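Local coordinates for proline dehydrogenase (Bradyrhizobium japonicum USDA 110, PDB 3HAZ), which oxidises proline to glutamate in two steps, with an FAD-dependent proline dehydrogenase and an NAD-dependent 1-pyrroline-5-carboxylate dehydrogenase joined in one chain, at the interface of chains A and B. Sequence-based numbering; all coordinates share one arbitrary frame. Chains: chain A/B, Proline dehydrogenase.

Contact 1 and contact 2 lie about 34 Å apart, centre to centre of their C-alpha atoms, within one two-fold symmetric interface of chains A and B, and each recurs with the chains exchanged. Both contacts use strand 641-649, but from different chains: its last residue in chain A for contact 1, residues near its start in chain B for contact 2. Contact 1 is a small, loosely packed patch, whereas contact 2 hides about twice the surface and holds a salt bridge and hydrogen bonds. Both use the aldehyde dehydrogenase half of the protein, whose relatives commonly pair through such strands, and the deposited assembly contains four copies.

Contact 1: the interface of chains A and B. Residues chain A 563, 649-650; chain B 936.
Helix 549-567 of chain A, together with the end of strand 641-649 and the loop residue that follows it, faces a loop of chain B that comes just after helix 925-934. The chain B group is the side chain of B:Gln936, which reaches towards A:Phe563 from the opposite direction and ends facing both the phenyl ring and the backbone O of A:Arg650. Its amide oxygen OE1 approaches the ring carbon CE2 of A:Phe563 at 3.9 Å, with the amide and ring planes 52° apart, so the two flat groups are not stacked. The amide nitrogen NE2 turns the other way and lies 3.9 Å from the backbone O of A:Arg650, too far for a hydrogen bond. B:Gln936 keeps an extended chain beyond CG (chi2 -165°), which carries the amide across to chain A, but the residue is poorly ordered and its exact pose is uncertain. On the chain A side, CG of A:Phe563 stands opposite the backbone N across the first bond (chi1 163°), and the ring comes off its helix towards the strand end. The backbone O of A:Gly649 lies in the ring plane at its edge, a placement that suits the weakly positive rim of a phenyl group. Among the residues described the packing is loose, and 75 Å² is hidden. The contact sits in the aldehyde dehydrogenase part of the fold, where a helix and a strand end come together about 21 Å from A:Glu760.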
loop_
_atom_site.group_PDB
_atom_site.type_symbol
_atom_site.label_atom_id
_atom_site.label_comp_id
_atom_site.label_asym_id
_atom_site.label_seq_id
_atom_site.Cartn_x
_atom_site.Cartn_y
_atom_site.Cartn_z
ATOM N N PHE A 563 21.293 -41.224 3.981
ATOM C CA PHE A 563 21.020 -40.107 3.082
ATOM C C PHE A 563 19.549 -40.029 2.679
ATOM O O PHE A 563 18.967 -38.947 2.672
ATOM C CB PHE A 563 21.919 -40.182 1.841
ATOM C CG PHE A 563 21.442 -39.334 0.685
ATOM C CD1 PHE A 563 21.523 -37.951 0.737
ATOM C CD2 PHE A 563 20.929 -39.926 -0.459
ATOM C CE1 PHE A 563 21.084 -37.171 -0.324
ATOM C CE2 PHE A 563 20.494 -39.155 -1.527
ATOM C CZ PHE A 563 20.574 -37.771 -1.457
ATOM N N GLY A 649 19.156 -32.762 -1.882
ATOM C CA GLY A 649 20.497 -33.148 -1.476
ATOM C C GLY A 649 21.131 -33.988 -2.572
ATOM O O GLY A 649 20.428 -34.578 -3.385
ATOM N N ARG A 650 22.456 -34.040 -2.603
ATOM C CA ARG A 650 23.164 -34.756 -3.660
ATOM C C ARG A 650 23.453 -36.201 -3.282
ATOM O O ARG A 650 23.444 -37.083 -4.138
ATOM C CB ARG A 650 24.482 -34.049 -3.994
ATOM C CG ARG A 650 24.322 -32.764 -4.782
ATOM C CD ARG A 650 25.674 -32.137 -5.111
ATOM N NE ARG A 650 25.536 -31.095 -6.124
ATOM C CZ ARG A 650 25.504 -31.331 -7.432
ATOM N NH1 ARG A 650 25.621 -32.571 -7.884
ATOM N NH2 ARG A 650 25.363 -30.329 -8.289
ATOM N N GLN B 936 16.030 -39.276 -8.757
ATOM C CA GLN B 936 16.846 -38.062 -8.677
ATOM C C GLN B 936 16.970 -37.319 -10.011
ATOM O O GLN B 936 17.638 -36.289 -10.106
ATOM C CB GLN B 936 18.244 -38.402 -8.162
ATOM C CG GLN B 936 18.308 -38.775 -6.695
ATOM C CD GLN B 936 19.729 -38.732 -6.157
ATOM O OE1 GLN B 936 20.151 -39.620 -5.415
ATOM N NE2 GLN B 936 20.477 -37.699 -6.538
#

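Contact 2: the interface of chains A and B. Residues chain A 944, 953-954; chain B 638, 641, 643, 982, 984.
Methyl CG1 of A:Val953 lies over one face of the B:Asn643 amide, 3.7 Å from CG and on the same side as NE2 of A:Gln954. The guanidinium of A:Arg944 meets the carboxylate of B:Glu641 at its edge, with CD of the glutamate in the guanidinium plane and the two planes only 24° apart. NH2 gives a salt-bridging hydrogen bond of 3.0 Å to OE2, bent to 138° at the hydrogen and arriving from above the carboxylate plane. The amide of A:Gln954 is turned well out of parallel with that of B:Asn643, and its NE2 donates to the amide oxygen OD1 at 2.8 Å from above the carbonyl plane. The hydroxyl OG1 of B:Thr984 reaches the same OD1 from the opposite face, also at 2.8 Å, so the oxygen is gripped by two donors. The other end of the asparagine amide is held too: ND2 donates nearly straight to OE1 of B:Glu641 at 2.9 Å, which should fix the flip of the amide and steady the carboxylate. A water 3.0 Å from A:Gln954 NE2 also bonds OE1 of B:Glu641, adding a water-mediated link. The bend at chi2 (100°) turns NE2 of A:Gln954 towards OD1 of B:Asn643. CD of A:Arg944 lies 3.8 Å from methyl CG2 of B:Thr984. Through these links, loop residues of chain A are pinned onto neighbouring strands 641-649 and 978-986 of chain B, fastening the two subunits away from the catalytic residues and probably stabilising the dimer.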
loop_
_atom_site.group_PDB
_atom_site.type_symbol
_atom_site.label_atom_id
_atom_site.label_comp_id
_atom_site.label_asym_id
_atom_site.label_seq_id
_atom_site.Cartn_x
_atom_site.Cartn_y
_atom_site.Cartn_z
ATOM N N ARG A 944 40.807 -0.838 6.905
ATOM C CA ARG A 944 40.638 -1.662 8.100
ATOM C C ARG A 944 41.523 -2.902 7.970
ATOM O O ARG A 944 42.170 -3.111 6.942
ATOM C CB ARG A 944 39.173 -2.073 8.293
ATOM C CG ARG A 944 38.546 -2.773 7.084
ATOM C CD ARG A 944 37.418 -3.703 7.520
ATOM N NE ARG A 944 37.952 -4.924 8.123
ATOM C CZ ARG A 944 37.212 -5.906 8.628
ATOM N NH1 ARG A 944 37.805 -6.979 9.145
ATOM N NH2 ARG A 944 35.885 -5.816 8.624
ATOM N N VAL A 953 28.077 -11.272 6.475
ATOM C CA VAL A 953 28.480 -9.873 6.323
ATOM C C VAL A 953 29.617 -9.759 5.310
ATOM O O VAL A 953 29.514 -9.018 4.335
ATOM C CB VAL A 953 28.906 -9.274 7.672
ATOM C CG1 VAL A 953 29.378 -7.819 7.503
ATOM C CG2 VAL A 953 27.753 -9.370 8.669
ATOM N N GLN A 954 30.699 -10.494 5.549
ATOM C CA GLN A 954 31.746 -10.659 4.546
ATOM C C GLN A 954 31.783 -12.105 4.057
ATOM O O GLN A 954 32.543 -12.921 4.589
ATOM C CB GLN A 954 33.129 -10.260 5.087
ATOM C CG GLN A 954 33.263 -8.775 5.414
ATOM C CD GLN A 954 33.108 -8.483 6.889
ATOM O OE1 GLN A 954 33.369 -9.344 7.730
ATOM N NE2 GLN A 954 32.699 -7.253 7.217
ATOM N N PRO B 638 27.696 -3.824 10.633
ATOM C CA PRO B 638 27.728 -2.787 11.664
ATOM C C PRO B 638 27.692 -1.410 11.025
ATOM O O PRO B 638 28.018 -1.272 9.847
ATOM C CB PRO B 638 29.074 -3.017 12.355
ATOM C CG PRO B 638 29.924 -3.725 11.340
ATOM C CD PRO B 638 28.996 -4.497 10.448
ATOM N N GLU B 641 30.530 0.928 8.385
ATOM C CA GLU B 641 31.149 -0.029 7.475
ATOM C C GLU B 641 30.198 -0.395 6.358
ATOM O O GLU B 641 29.014 -0.601 6.594
ATOM C CB GLU B 641 31.558 -1.301 8.227
ATOM C CG GLU B 641 32.419 -2.268 7.427
ATOM C CD GLU B 641 32.736 -3.547 8.214
ATOM O OE1 GLU B 641 31.869 -4.449 8.276
ATOM O OE2 GLU B 641 33.851 -3.643 8.778
ATOM N N ASN B 643 29.513 -3.214 3.197
ATOM C CA ASN B 643 29.852 -4.538 2.704
ATOM C C ASN B 643 29.013 -4.852 1.479
ATOM O O ASN B 643 27.788 -4.886 1.558
ATOM C CB ASN B 643 29.620 -5.588 3.790
ATOM C CG ASN B 643 30.553 -5.414 4.975
ATOM O OD1 ASN B 643 31.676 -5.926 4.978
ATOM N ND2 ASN B 643 30.093 -4.684 5.988
ATOM N N THR B 982 33.792 -9.702 -2.479
ATOM C CA THR B 982 33.263 -8.893 -1.396
ATOM C C THR B 982 34.160 -7.684 -1.162
ATOM O O THR B 982 35.376 -7.820 -1.006
ATOM C CB THR B 982 33.157 -9.697 -0.095
ATOM O OG1 THR B 982 32.367 -10.869 -0.324
ATOM C CG2 THR B 982 32.529 -8.843 1.014
ATOM N N THR B 984 34.700 -4.588 1.427
ATOM C CA THR B 984 34.387 -4.085 2.752
ATOM C C THR B 984 35.144 -2.789 2.984
ATOM O O THR B 984 36.374 -2.769 2.940
ATOM C CB THR B 984 34.787 -5.105 3.837
ATOM O OG1 THR B 984 34.080 -6.335 3.622
ATOM C CG2 THR B 984 34.485 -4.563 5.235
HETATM O O HOH W 1 31.735 -6.528 9.967
#